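Long-range contacts in hypothetical membrane protein (Corynebacterium glutamicum, PDB 6JS9), which binds heme through its N-terminal HtaA domain, the piece described here, and probably passes it on within the corynebacterial heme uptake machinery: residues 72-77 with 85-90; 103-108 with 129-134; 13-18 with 174-179; 64-69 with 94-99. One frame throughout, in Å; residues are numbered along the deposited sequence.

Contact 1 (72-77 with 85-90). With HEM (protoporphyrin IX containing Fe), chain C.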
loop_
_atom_site.group_PDB
_atom_site.type_symbol
_atom_site.label_atom_id
_atom_site.label_comp_id
_atom_site.label_asym_id
_atom_site.label_seq_id
_atom_site.Cartn_x
_atom_site.Cartn_y
_atom_site.Cartn_z
ATOM N N VAL A 72 1.734 5.308 -5.768
ATOM C CA VAL A 72 1.618 4.333 -6.855
ATOM C C VAL A 72 0.386 4.684 -7.663
ATOM O O VAL A 72 -0.698 4.836 -7.091
ATOM C CB VAL A 72 1.485 2.885 -6.346
ATOM C CG1 VAL A 72 1.635 1.907 -7.504
ATOM C CG2 VAL A 72 2.492 2.595 -5.231
ATOM N N HIS A 73 0.539 4.787 -8.986
ATOM C CA HIS A 73 -0.563 5.145 -9.877
ATOM C C HIS A 73 -0.827 4.004 -10.859
ATOM O O HIS A 73 -0.018 3.761 -11.760
ATOM C CB HIS A 73 -0.258 6.441 -10.625
ATOM C CG HIS A 73 -1.406 6.939 -11.447
ATOM N ND1 HIS A 73 -1.260 7.876 -12.446
ATOM C CD2 HIS A 73 -2.724 6.628 -11.414
ATOM C CE1 HIS A 73 -2.438 8.119 -12.994
ATOM N NE2 HIS A 73 -3.345 7.378 -12.381
ATOM N N PHE A 74 -1.969 3.323 -10.696
ATOM C CA PHE A 74 -2.383 2.245 -11.586
ATOM C C PHE A 74 -3.316 2.777 -12.672
ATOM O O PHE A 74 -4.302 3.463 -12.378
ATOM C CB PHE A 74 -3.112 1.136 -10.819
ATOM C CG PHE A 74 -2.331 0.550 -9.680
ATOM C CD1 PHE A 74 -1.334 -0.388 -9.915
ATOM C CD2 PHE A 74 -2.609 0.915 -8.377
ATOM C CE1 PHE A 74 -0.606 -0.935 -8.852
ATOM C CE2 PHE A 74 -1.902 0.361 -7.308
ATOM C CZ PHE A 74 -0.906 -0.571 -7.554
ATOM N N LEU A 75 -3.027 2.420 -13.920
ATOM C CA LEU A 75 -3.868 2.748 -15.061
ATOM C C LEU A 75 -4.223 1.461 -15.780
ATOM O O LEU A 75 -3.362 0.598 -15.969
ATOM C CB LEU A 75 -3.163 3.692 -16.046
ATOM C CG LEU A 75 -2.950 5.150 -15.651
ATOM C CD1 LEU A 75 -2.099 5.870 -16.689
ATOM C CD2 LEU A 75 -4.287 5.878 -15.441
ATOM N N GLY A 76 -5.485 1.330 -16.183
ATOM C CA GLY A 76 -5.883 0.200 -17.001
ATOM C C GLY A 76 -7.128 0.504 -17.805
ATOM O O GLY A 76 -7.873 1.443 -17.506
ATOM N N HIS A 77 -7.337 -0.299 -18.851
ATOM C CA HIS A 77 -8.586 -0.296 -19.618
ATOM C C HIS A 77 -8.817 1.058 -20.300
ATOM O O HIS A 77 -9.752 1.801 -20.002
ATOM C CB HIS A 77 -9.765 -0.671 -18.710
ATOM C CG HIS A 77 -9.724 -2.089 -18.239
ATOM N ND1 HIS A 77 -9.770 -3.159 -19.106
ATOM C CD2 HIS A 77 -9.640 -2.614 -16.996
ATOM C CE1 HIS A 77 -9.703 -4.282 -18.413
ATOM N NE2 HIS A 77 -9.626 -3.979 -17.132
ATOM N N LEU A 85 -9.887 1.987 -15.443
ATOM C CA LEU A 85 -9.219 1.747 -14.166
ATOM C C LEU A 85 -8.183 2.850 -13.983
ATOM O O LEU A 85 -7.195 2.908 -14.724
ATOM C CB LEU A 85 -8.570 0.362 -14.118
ATOM C CG LEU A 85 -8.050 -0.115 -12.743
ATOM C CD1 LEU A 85 -7.968 -1.647 -12.697
ATOM C CD2 LEU A 85 -6.680 0.481 -12.376
ATOM N N ASP A 86 -8.402 3.719 -12.989
ATOM C CA ASP A 86 -7.481 4.826 -12.698
ATOM C C ASP A 86 -7.437 4.990 -11.173
ATOM O O ASP A 86 -8.245 5.729 -10.602
ATOM C CB ASP A 86 -7.928 6.101 -13.407
ATOM C CG ASP A 86 -6.919 7.240 -13.298
ATOM O OD1 ASP A 86 -6.106 7.257 -12.355
ATOM O OD2 ASP A 86 -6.939 8.140 -14.162
ATOM N N THR A 87 -6.478 4.307 -10.529
ATOM C CA THR A 87 -6.339 4.270 -9.078
ATOM C C THR A 87 -4.971 4.790 -8.675
ATOM O O THR A 87 -3.946 4.309 -9.173
ATOM C CB THR A 87 -6.505 2.861 -8.518
ATOM O OG1 THR A 87 -7.803 2.366 -8.848
ATOM C CG2 THR A 87 -6.318 2.862 -6.982
ATOM N N THR A 88 -4.964 5.757 -7.763
ATOM C CA THR A 88 -3.748 6.325 -7.203
ATOM C C THR A 88 -3.722 6.076 -5.701
ATOM O O THR A 88 -4.678 6.415 -4.989
ATOM C CB THR A 88 -3.648 7.825 -7.487
ATOM O OG1 THR A 88 -3.565 8.034 -8.898
ATOM C CG2 THR A 88 -2.399 8.418 -6.816
ATOM N N MET A 89 -2.633 5.478 -5.234
ATOM C CA MET A 89 -2.429 5.154 -3.834
ATOM C C MET A 89 -1.318 6.038 -3.296
ATOM O O MET A 89 -0.225 6.064 -3.872
ATOM C CB MET A 89 -2.063 3.680 -3.711
ATOM C CG MET A 89 -1.716 3.216 -2.342
ATOM S SD MET A 89 -1.323 1.467 -2.438
ATOM C CE MET A 89 -2.777 0.872 -3.297
ATOM N N SER A 90 -1.597 6.772 -2.214
ATOM C CA SER A 90 -0.610 7.673 -1.613
ATOM C C SER A 90 -0.790 7.716 -0.097
ATOM O O SER A 90 -1.672 7.057 0.463
ATOM C CB SER A 90 -0.719 9.085 -2.188
ATOM O OG SER A 90 -1.932 9.694 -1.785
HETATM C CHA HEM C . -9.552 -8.686 -12.831
HETATM C CHB HEM C . -10.032 -4.350 -10.691
HETATM C CHC HEM C . -12.322 -2.549 -14.590
HETATM C CHD HEM C . -12.245 -7.000 -16.537
HETATM C C1A HEM C . -9.453 -7.659 -11.909
HETATM C C2A HEM C . -8.769 -7.710 -10.633
HETATM C C3A HEM C . -8.888 -6.522 -10.032
HETATM C C4A HEM C . -9.661 -5.662 -10.918
HETATM C CMA HEM C . -8.301 -6.159 -8.640
HETATM C CAA HEM C . -8.024 -8.942 -10.099
HETATM C CBA HEM C . -6.708 -9.099 -10.859
HETATM C CGA HEM C . -5.935 -10.230 -10.242
HETATM O O1A HEM C . -5.203 -9.983 -9.241
HETATM O O2A HEM C . -6.071 -11.373 -10.756
HETATM C C1B HEM C . -10.698 -3.500 -11.549
HETATM C C2B HEM C . -11.057 -2.123 -11.242
HETATM C C3B HEM C . -11.694 -1.610 -12.319
HETATM C C4B HEM C . -11.745 -2.654 -13.340
HETATM C CMB HEM C . -10.717 -1.447 -9.881
HETATM C CAB HEM C . -12.291 -0.195 -12.575
HETATM C CBB HEM C . -12.268 0.818 -11.697
HETATM C C1C HEM C . -12.527 -3.599 -15.471
HETATM C C2C HEM C . -13.169 -3.523 -16.766
HETATM C C3C HEM C . -13.149 -4.755 -17.308
HETATM C C4C HEM C . -12.478 -5.646 -16.374
HETATM C CMC HEM C . -13.749 -2.210 -17.328
HETATM C CAC HEM C . -13.706 -5.232 -18.677
HETATM C CBC HEM C . -14.352 -4.443 -19.532
HETATM C C1D HEM C . -11.499 -7.845 -15.728
HETATM C C2D HEM C . -11.169 -9.242 -15.995
HETATM C C3D HEM C . -10.428 -9.704 -14.968
HETATM C C4D HEM C . -10.260 -8.624 -14.018
HETATM C CMD HEM C . -11.589 -10.053 -17.245
HETATM C CAD HEM C . -9.814 -11.116 -14.794
HETATM C CBD HEM C . -8.443 -11.042 -15.477
HETATM C CGD HEM C . -7.676 -12.341 -15.381
HETATM O O1D HEM C . -6.738 -12.512 -16.196
HETATM O O2D HEM C . -7.986 -13.207 -14.516
HETATM N NA HEM C . -9.975 -6.393 -12.045
HETATM N NB HEM C . -11.141 -3.783 -12.834
HETATM N NC HEM C . -12.105 -4.899 -15.281
HETATM N ND HEM C . -10.916 -7.517 -14.513
HETATM FE FE HEM C . -10.760 -5.569 -13.800
#
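His77 and Leu85 bring the turn end of an antiparallel beta hairpin, strands 63-79 and 82-97, up to the heme. The imidazole of His77 lies with one face over a pyrrole ring of the porphyrin, its NE2 3.2 Å from HEM NC. That same NE2 is hydrogen-bonded to the hydroxyl of Tyr24, the axial ligand of the iron, and ND1 to that of Tyr117, so both ring nitrogens are engaged and the rotation of the ring is fixed. Leu85 presses CD1 on the porphyrin 3.4 Å from HEM C2B, while its other methyl, CD2, packs against Phe74 CB. Behind this first shell the backbones pair in regular register, Gly76 with Leu85, Phe74 with Thr87 and Val72 with Met89 each exchanging two N-H...O bonds. On the heme side of the sheet Phe74 CE2 meets Met89 CE at the ring edge, the methionine chain being bent at its last torsion (chi3 -52°). The other side carries His73, Leu75, Asp86 and Thr88. Asp86 gives OD2 to Tyr123 and OD1 to His73, and Leu75 CD2 lies alongside its carboxylate. His73 NE2 points in its own ring plane at Asp86 OD1, 2.8 Å away, and meets it from above the carboxylate plane.

Contact 2 (103-108 with 129-134)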
loop_
_atom_site.group_PDB
_atom_site.type_symbol
_atom_site.label_atom_id
_atom_site.label_comp_id
_atom_site.label_asym_id
_atom_site.label_seq_id
_atom_site.Cartn_x
_atom_site.Cartn_y
_atom_site.Cartn_z
ATOM N N LEU A 103 -1.711 -1.573 7.118
ATOM C CA LEU A 103 -1.227 -0.728 6.036
ATOM C C LEU A 103 -2.352 0.221 5.650
ATOM O O LEU A 103 -3.409 -0.225 5.197
ATOM C CB LEU A 103 -0.791 -1.566 4.830
ATOM C CG LEU A 103 0.526 -2.328 4.933
ATOM C CD1 LEU A 103 0.722 -3.275 3.745
ATOM C CD2 LEU A 103 1.697 -1.362 5.041
ATOM N N VAL A 104 -2.133 1.522 5.844
ATOM C CA VAL A 104 -3.149 2.548 5.625
ATOM C C VAL A 104 -2.722 3.411 4.449
ATOM O O VAL A 104 -1.544 3.765 4.328
ATOM C CB VAL A 104 -3.340 3.388 6.895
ATOM C CG1 VAL A 104 -4.431 4.433 6.697
ATOM C CG2 VAL A 104 -3.680 2.467 8.048
ATOM N N VAL A 105 -3.674 3.732 3.566
ATOM C CA VAL A 105 -3.401 4.515 2.366
ATOM C C VAL A 105 -4.518 5.526 2.148
ATOM O O VAL A 105 -5.632 5.396 2.669
ATOM C CB VAL A 105 -3.254 3.645 1.090
ATOM C CG1 VAL A 105 -2.144 2.609 1.248
ATOM C CG2 VAL A 105 -4.566 2.995 0.746
ATOM N N ASP A 106 -4.194 6.552 1.372
ATOM C CA ASP A 106 -5.192 7.397 0.744
ATOM C C ASP A 106 -5.363 6.901 -0.684
ATOM O O ASP A 106 -4.383 6.569 -1.358
ATOM C CB ASP A 106 -4.773 8.873 0.741
ATOM C CG ASP A 106 -4.844 9.531 2.122
ATOM O OD1 ASP A 106 -5.259 8.886 3.112
ATOM O OD2 ASP A 106 -4.484 10.725 2.213
ATOM N N LEU A 107 -6.606 6.832 -1.138
ATOM C CA LEU A 107 -6.916 6.340 -2.469
ATOM C C LEU A 107 -7.689 7.400 -3.230
ATOM O O LEU A 107 -8.596 8.037 -2.684
ATOM C CB LEU A 107 -7.751 5.044 -2.420
ATOM C CG LEU A 107 -7.022 3.736 -2.121
ATOM C CD1 LEU A 107 -8.002 2.600 -2.207
ATOM C CD2 LEU A 107 -5.882 3.514 -3.094
ATOM N N VAL A 108 -7.326 7.582 -4.493
ATOM C CA VAL A 108 -8.125 8.332 -5.448
ATOM C C VAL A 108 -8.349 7.392 -6.625
ATOM O O VAL A 108 -7.398 7.056 -7.344
ATOM C CB VAL A 108 -7.434 9.627 -5.891
ATOM C CG1 VAL A 108 -8.252 10.320 -6.962
ATOM C CG2 VAL A 108 -7.210 10.541 -4.675
ATOM N N ILE A 129 -7.805 4.778 4.445
ATOM C CA ILE A 129 -8.415 3.464 4.292
ATOM C C ILE A 129 -7.432 2.432 4.805
ATOM O O ILE A 129 -6.269 2.415 4.384
ATOM C CB ILE A 129 -8.772 3.187 2.818
ATOM C CG1 ILE A 129 -9.743 4.245 2.298
ATOM C CG2 ILE A 129 -9.376 1.796 2.651
ATOM C CD1 ILE A 129 -11.086 4.295 3.024
ATOM N N VAL A 130 -7.883 1.558 5.701
ATOM C CA VAL A 130 -7.049 0.416 6.071
ATOM C C VAL A 130 -7.127 -0.595 4.930
ATOM O O VAL A 130 -8.137 -1.281 4.753
ATOM C CB VAL A 130 -7.460 -0.215 7.406
ATOM C CG1 VAL A 130 -6.574 -1.408 7.688
ATOM C CG2 VAL A 130 -7.337 0.795 8.550
ATOM N N LEU A 131 -6.050 -0.699 4.161
ATOM C CA LEU A 131 -6.040 -1.545 2.979
ATOM C C LEU A 131 -5.734 -3.005 3.305
ATOM O O LEU A 131 -6.254 -3.909 2.645
ATOM C CB LEU A 131 -5.007 -1.004 1.986
ATOM C CG LEU A 131 -4.878 -1.714 0.643
ATOM C CD1 LEU A 131 -6.226 -1.808 -0.056
ATOM C CD2 LEU A 131 -3.840 -0.998 -0.234
ATOM N N ALA A 132 -4.878 -3.255 4.294
ATOM C CA ALA A 132 -4.431 -4.609 4.597
ATOM C C ALA A 132 -4.061 -4.718 6.068
ATOM O O ALA A 132 -3.561 -3.763 6.671
ATOM C CB ALA A 132 -3.221 -5.022 3.739
ATOM N N ASP A 133 -4.319 -5.900 6.629
ATOM C CA ASP A 133 -3.799 -6.309 7.927
ATOM C C ASP A 133 -2.521 -7.109 7.716
ATOM O O ASP A 133 -2.434 -7.930 6.795
ATOM C CB ASP A 133 -4.820 -7.169 8.676
ATOM C CG ASP A 133 -5.992 -6.366 9.226
ATOM O OD1 ASP A 133 -5.756 -5.359 9.934
ATOM O OD2 ASP A 133 -7.152 -6.761 8.968
ATOM N N VAL A 134 -1.527 -6.871 8.570
ATOM C CA VAL A 134 -0.211 -7.489 8.437
ATOM C C VAL A 134 0.057 -8.352 9.662
ATOM O O VAL A 134 -0.150 -7.909 10.798
ATOM C CB VAL A 134 0.906 -6.441 8.285
ATOM C CG1 VAL A 134 2.225 -7.127 7.906
ATOM C CG2 VAL A 134 0.512 -5.373 7.284
#
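Leu103 sits where the pairing of strands 100-110 and 129-136 slips by one residue, and its side chain fills the buried side of the slip. From CB, which lies 4.0 Å from Ala132 O, the chain leaves with CG anti to the carbonyl carbon (chi1 -74°). CG rests on Val134 CG2 at 3.8 Å, the two side chains crossing obliquely. Of the tips, CD1 touches both Val134 CG2 and Ala132 CB, and also reaches Trp15 and Thr176, whereas CD2 turns to Leu13 and Met94. The backbone of the same residue makes the slip visible: Leu103 N gives a nearly straight bond to Ala132 O, but Leu103 O accepts from two successive amides, Leu131 N at 2.9 Å, almost along the C=O axis, and Ala132 N in a weak bond of 3.5 Å. Beyond it Val105 and Ile129 restore the regular exchange, with Val105 N 3.0 Å from Ile129 O. Leu131, the extra residue, packs CD2 on Val105 CG2 at 4.2 Å and lies against Trp15 and Met89. On the other side of the sheet Val104 CG2 meets Val130 CG2. Two residues, Leu131 and Ala132, thus face Leu103 alone, which is the classic beta bulge of an antiparallel sheet.

Contact 3 (13-18 with 174-179)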
loop_
_atom_site.group_PDB
_atom_site.type_symbol
_atom_site.label_atom_id
_atom_site.label_comp_id
_atom_site.label_asym_id
_atom_site.label_seq_id
_atom_site.Cartn_x
_atom_site.Cartn_y
_atom_site.Cartn_z
ATOM N N LEU A 13 9.815 0.293 3.581
ATOM C CA LEU A 13 8.781 -0.709 3.403
ATOM C C LEU A 13 8.788 -1.147 1.945
ATOM O O LEU A 13 8.700 -0.310 1.042
ATOM C CB LEU A 13 7.411 -0.152 3.792
ATOM C CG LEU A 13 6.172 -0.922 3.324
ATOM C CD1 LEU A 13 6.119 -2.305 3.973
ATOM C CD2 LEU A 13 4.917 -0.135 3.658
ATOM N N ASN A 14 8.920 -2.454 1.724
ATOM C CA ASN A 14 8.958 -3.044 0.397
ATOM C C ASN A 14 7.657 -3.817 0.201
ATOM O O ASN A 14 7.433 -4.829 0.872
ATOM C CB ASN A 14 10.170 -3.961 0.230
ATOM C CG ASN A 14 11.485 -3.245 0.424
ATOM O OD1 ASN A 14 11.592 -2.032 0.233
ATOM N ND2 ASN A 14 12.508 -4.002 0.799
ATOM N N TRP A 15 6.801 -3.345 -0.708
ATOM C CA TRP A 15 5.480 -3.954 -0.891
ATOM C C TRP A 15 4.877 -3.484 -2.201
ATOM O O TRP A 15 4.635 -2.286 -2.363
ATOM C CB TRP A 15 4.553 -3.585 0.265
ATOM C CG TRP A 15 3.247 -4.330 0.311
ATOM C CD1 TRP A 15 3.079 -5.679 0.423
ATOM C CD2 TRP A 15 1.925 -3.763 0.313
ATOM N NE1 TRP A 15 1.734 -5.990 0.464
ATOM C CE2 TRP A 15 1.010 -4.828 0.418
ATOM C CE3 TRP A 15 1.430 -2.456 0.240
ATOM C CZ2 TRP A 15 -0.374 -4.630 0.430
ATOM C CZ3 TRP A 15 0.055 -2.256 0.269
ATOM C CH2 TRP A 15 -0.829 -3.340 0.353
ATOM N N GLY A 16 4.589 -4.419 -3.109
ATOM C CA GLY A 16 3.994 -4.068 -4.386
ATOM C C GLY A 16 2.516 -4.402 -4.461
ATOM O O GLY A 16 2.015 -4.755 -5.530
ATOM N N PHE A 17 1.816 -4.305 -3.327
ATOM C CA PHE A 17 0.385 -4.603 -3.205
ATOM C C PHE A 17 0.097 -6.080 -3.471
ATOM O O PHE A 17 -0.130 -6.847 -2.526
ATOM C CB PHE A 17 -0.449 -3.704 -4.134
ATOM C CG PHE A 17 -1.931 -3.984 -4.089
ATOM C CD1 PHE A 17 -2.635 -3.892 -2.896
ATOM C CD2 PHE A 17 -2.625 -4.317 -5.245
ATOM C CE1 PHE A 17 -4.014 -4.150 -2.844
ATOM C CE2 PHE A 17 -4.002 -4.561 -5.209
ATOM C CZ PHE A 17 -4.696 -4.471 -3.992
ATOM N N ARG A 18 0.108 -6.496 -4.739
ATOM C CA ARG A 18 -0.213 -7.885 -5.076
ATOM C C ARG A 18 0.290 -8.197 -6.476
ATOM O O ARG A 18 -0.126 -7.546 -7.441
ATOM C CB ARG A 18 -1.712 -8.140 -4.981
ATOM C CG ARG A 18 -2.088 -9.498 -5.509
ATOM C CD ARG A 18 -3.275 -10.081 -4.799
ATOM N NE ARG A 18 -3.785 -11.206 -5.567
ATOM C CZ ARG A 18 -4.682 -12.072 -5.126
ATOM N NH1 ARG A 18 -5.174 -11.950 -3.901
ATOM N NH2 ARG A 18 -5.087 -13.058 -5.920
ATOM N N ASP A 174 0.534 -9.424 -1.425
ATOM C CA ASP A 174 1.965 -9.664 -1.350
ATOM C C ASP A 174 2.388 -9.578 0.115
ATOM O O ASP A 174 1.821 -8.784 0.874
ATOM C CB ASP A 174 2.762 -8.635 -2.160
ATOM C CG ASP A 174 2.790 -8.933 -3.657
ATOM O OD1 ASP A 174 2.244 -9.961 -4.090
ATOM O OD2 ASP A 174 3.386 -8.125 -4.398
ATOM N N PRO A 175 3.345 -10.390 0.553
ATOM C CA PRO A 175 3.902 -10.191 1.892
ATOM C C PRO A 175 4.647 -8.866 1.972
ATOM O O PRO A 175 5.147 -8.343 0.972
ATOM C CB PRO A 175 4.844 -11.386 2.067
ATOM C CG PRO A 175 5.120 -11.871 0.680
ATOM C CD PRO A 175 3.876 -11.602 -0.093
ATOM N N THR A 176 4.704 -8.303 3.176
ATOM C CA THR A 176 5.506 -7.104 3.364
ATOM C C THR A 176 6.956 -7.489 3.612
ATOM O O THR A 176 7.256 -8.579 4.099
ATOM C CB THR A 176 4.977 -6.244 4.520
ATOM O OG1 THR A 176 4.826 -7.045 5.695
ATOM C CG2 THR A 176 3.628 -5.617 4.158
ATOM N N GLY A 177 7.860 -6.584 3.245
ATOM C CA GLY A 177 9.277 -6.818 3.417
ATOM C C GLY A 177 9.996 -5.534 3.767
ATOM O O GLY A 177 9.428 -4.436 3.724
ATOM N N GLY A 178 11.260 -5.694 4.127
ATOM C CA GLY A 178 12.115 -4.577 4.461
ATOM C C GLY A 178 12.340 -4.447 5.951
ATOM O O GLY A 178 12.070 -5.353 6.742
ATOM N N SER A 179 12.836 -3.273 6.335
ATOM C CA SER A 179 13.160 -2.990 7.724
ATOM C C SER A 179 13.365 -1.493 7.877
ATOM O O SER A 179 13.716 -0.801 6.921
ATOM C CB SER A 179 14.418 -3.742 8.174
ATOM O OG SER A 179 15.582 -3.123 7.658
HETATM O O HOH W 1 5.502 -7.020 -3.137
#
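Trp15 carries the close-packed side of this contact, its indole wedged between the two segments. Trp15 NE1 donates to Asp174 O at 2.8 Å; the oxygen lies in the indole plane, although the N-H comes in from above the carbonyl plane. Thr176 lays its CG2 methyl over the five-membered ring in a CH-pi contact, 4.1 Å from the ring centroid, and Phe17 CA covers the opposite face, 3.6 Å from the indole plane. Thr176 OG1 bonds to Leu149 O. Pro175 is the solvent side, its ring turned away from segment 13-18 while its carbonyl oxygen lies at the indole edge. Strands 11-14 and 177-183 pair antiparallel in the large sheet of this domain, joining the two ends of its chain: Asn14 and Gly177 exchange two backbone bonds, Asn14 N to Gly177 O measuring 2.9 Å. Asn14 ND2 stands 3.7 Å from Gly178 CA, and its OD1 is taken by Ser12. At the other end Phe17 O accepts from Asp174 N, and a water bridges Gly16 N and Asp174 OD2. The same carboxylate binds Gln19 N through OD1, at the start of helix 19-26, and forms a salt bridge with Arg22; Arg18 turns away toward Glu171 and Ser20, beside the heme.

Contact 4 (64-69 with 94-99)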
loop_
_atom_site.group_PDB
_atom_site.type_symbol
_atom_site.label_atom_id
_atom_site.label_comp_id
_atom_site.label_asym_id
_atom_site.label_seq_id
_atom_site.Cartn_x
_atom_site.Cartn_y
_atom_site.Cartn_z
ATOM N N GLY A 64 2.829 2.283 17.375
ATOM C CA GLY A 64 3.184 3.549 16.775
ATOM C C GLY A 64 2.827 3.521 15.312
ATOM O O GLY A 64 2.415 2.488 14.770
ATOM N N THR A 65 3.004 4.677 14.665
ATOM C CA THR A 65 2.731 4.814 13.235
ATOM C C THR A 65 3.944 5.391 12.519
ATOM O O THR A 65 4.570 6.331 13.013
ATOM C CB THR A 65 1.517 5.719 12.985
ATOM O OG1 THR A 65 0.380 5.169 13.652
ATOM C CG2 THR A 65 1.220 5.826 11.501
ATOM N N VAL A 66 4.268 4.848 11.346
ATOM C CA VAL A 66 5.319 5.411 10.505
ATOM C C VAL A 66 4.708 5.817 9.169
ATOM O O VAL A 66 4.113 4.985 8.467
ATOM C CB VAL A 66 6.484 4.433 10.309
ATOM C CG1 VAL A 66 7.556 5.072 9.441
ATOM C CG2 VAL A 66 7.058 4.030 11.650
ATOM N N GLU A 67 4.847 7.096 8.823
ATOM C CA GLU A 67 4.403 7.601 7.532
ATOM C C GLU A 67 5.551 7.500 6.537
ATOM O O GLU A 67 6.711 7.722 6.895
ATOM C CB GLU A 67 3.940 9.051 7.655
ATOM C CG GLU A 67 2.730 9.232 8.554
ATOM C CD GLU A 67 2.303 10.681 8.651
ATOM O OE1 GLU A 67 3.065 11.565 8.193
ATOM O OE2 GLU A 67 1.200 10.933 9.176
ATOM N N PHE A 68 5.221 7.179 5.288
ATOM C CA PHE A 68 6.204 6.913 4.243
ATOM C C PHE A 68 6.063 7.895 3.088
ATOM O O PHE A 68 4.979 8.426 2.830
ATOM C CB PHE A 68 6.052 5.478 3.701
ATOM C CG PHE A 68 6.455 4.424 4.687
ATOM C CD1 PHE A 68 5.544 3.937 5.613
ATOM C CD2 PHE A 68 7.760 3.939 4.708
ATOM C CE1 PHE A 68 5.914 2.979 6.550
ATOM C CE2 PHE A 68 8.144 2.974 5.636
ATOM C CZ PHE A 68 7.215 2.492 6.558
ATOM N N ASN A 69 7.179 8.140 2.400
ATOM C CA ASN A 69 7.162 8.835 1.124
ATOM C C ASN A 69 6.806 7.867 0.013
ATOM O O ASN A 69 7.278 6.727 -0.005
ATOM C CB ASN A 69 8.526 9.445 0.820
ATOM C CG ASN A 69 8.841 10.606 1.720
ATOM O OD1 ASN A 69 8.053 11.553 1.826
ATOM N ND2 ASN A 69 9.985 10.542 2.391
ATOM N N MET A 94 2.180 2.783 8.092
ATOM C CA MET A 94 2.142 1.491 8.759
ATOM C C MET A 94 1.893 1.731 10.241
ATOM O O MET A 94 2.646 2.469 10.887
ATOM C CB MET A 94 3.436 0.715 8.525
ATOM C CG MET A 94 3.266 -0.766 8.679
ATOM S SD MET A 94 4.584 -1.655 7.842
ATOM C CE MET A 94 4.204 -3.315 8.386
ATOM N N VAL A 95 0.814 1.148 10.761
ATOM C CA VAL A 95 0.418 1.284 12.162
ATOM C C VAL A 95 0.729 -0.037 12.859
ATOM O O VAL A 95 0.147 -1.078 12.516
ATOM C CB VAL A 95 -1.069 1.644 12.307
ATOM C CG1 VAL A 95 -1.419 1.925 13.780
ATOM C CG2 VAL A 95 -1.429 2.840 11.435
ATOM N N PHE A 96 1.634 0.003 13.842
ATOM C CA PHE A 96 2.139 -1.207 14.483
ATOM C C PHE A 96 1.441 -1.466 15.814
ATOM O O PHE A 96 1.184 -0.541 16.593
ATOM C CB PHE A 96 3.646 -1.120 14.728
ATOM C CG PHE A 96 4.459 -0.935 13.484
ATOM C CD1 PHE A 96 4.670 0.334 12.963
ATOM C CD2 PHE A 96 5.047 -2.021 12.858
ATOM C CE1 PHE A 96 5.435 0.515 11.832
ATOM C CE2 PHE A 96 5.809 -1.849 11.727
ATOM C CZ PHE A 96 6.011 -0.577 11.216
ATOM N N ASN A 97 1.166 -2.746 16.080
ATOM C CA ASN A 97 0.653 -3.218 17.371
ATOM C C ASN A 97 1.336 -4.567 17.645
ATOM O O ASN A 97 0.779 -5.641 17.392
ATOM C CB ASN A 97 -0.873 -3.317 17.348
ATOM C CG ASN A 97 -1.435 -4.053 18.538
ATOM O OD1 ASN A 97 -0.764 -4.226 19.557
ATOM N ND2 ASN A 97 -2.678 -4.500 18.414
ATOM N N GLY A 98 2.571 -4.509 18.156
ATOM C CA GLY A 98 3.329 -5.723 18.402
ATOM C C GLY A 98 3.653 -6.535 17.161
ATOM O O GLY A 98 4.331 -6.042 16.251
ATOM N N SER A 99 3.192 -7.790 17.123
ATOM C CA SER A 99 3.345 -8.661 15.963
ATOM C C SER A 99 2.312 -8.395 14.864
ATOM O O SER A 99 2.288 -9.128 13.868
ATOM C CB SER A 99 3.245 -10.126 16.395
ATOM O OG SER A 99 4.220 -10.441 17.363
#
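Phe96 and Phe68 leave their strands with CG anti to the carbonyl carbon (chi1 -60° for Phe96), and both rings stand nearly perpendicular to the CA-CB-CG plane (chi2 85° and 87°). Met94 goes the other way, CG anti to the backbone N, with an extended chain that carries its sulfur away from strand 63-79 toward Leu13. These settings put the ring of Phe96 beside Gly64, whose carbonyl oxygen lies in the ring plane 3.6 Å from Phe96 CD1, while CE1 comes within 3.9 Å of Val66 CG2 as the two side chains cross. Phe68 runs alongside Met94, pointing the same way, and meets CB with its ring edge through CE1, again at 3.9 Å. Here the open end of the long antiparallel hairpin, strands 63-79 and 82-97, is held by backbone bonds. Phe96 N donates nearly straight along the C=O axis to Gly64 O at 2.8 Å, whereas the return bond from Gly64 N to Phe96 O is weak. Val66 and Met94 make a balanced pair, with Val66 N to Met94 O at 2.9 Å and Met94 N to Val66 O at 3.0 Å. Between them Thr65 and Val95 form a non-hydrogen-bonded pair on the opposite side of the sheet, lying side by side with Thr65 OG1 3.7 Å from both valine methyls. The aromatic side is buried: Ile147 and Leu149 of strand 146-155 cover Phe96, and Phe49 lies against Phe68.

All four contacts belong to one curled antiparallel sheet. Contacts 1 and 4 are two ends of the same hairpin, strands 63-79 and 82-97, with centres about 24 Å apart on opposite sides of the chain's centre; contact 1 is nested within the loop that contact 4 closes. Contact 2 follows in the chain and pairs strand 100-110, the neighbour of strand 82-97, with strand 129-136, its centre about 14 Å from that of contact 1 and about 12 Å from that of contact 4. Contact 3 encloses all the others, tying the chain's beginning to its end. Its Leu13 packs on Phe68 and Met94 and its Trp15 on Leu103, linking contacts 2 and 4 through a shared apolar interior, while contact 1 extends to the heme.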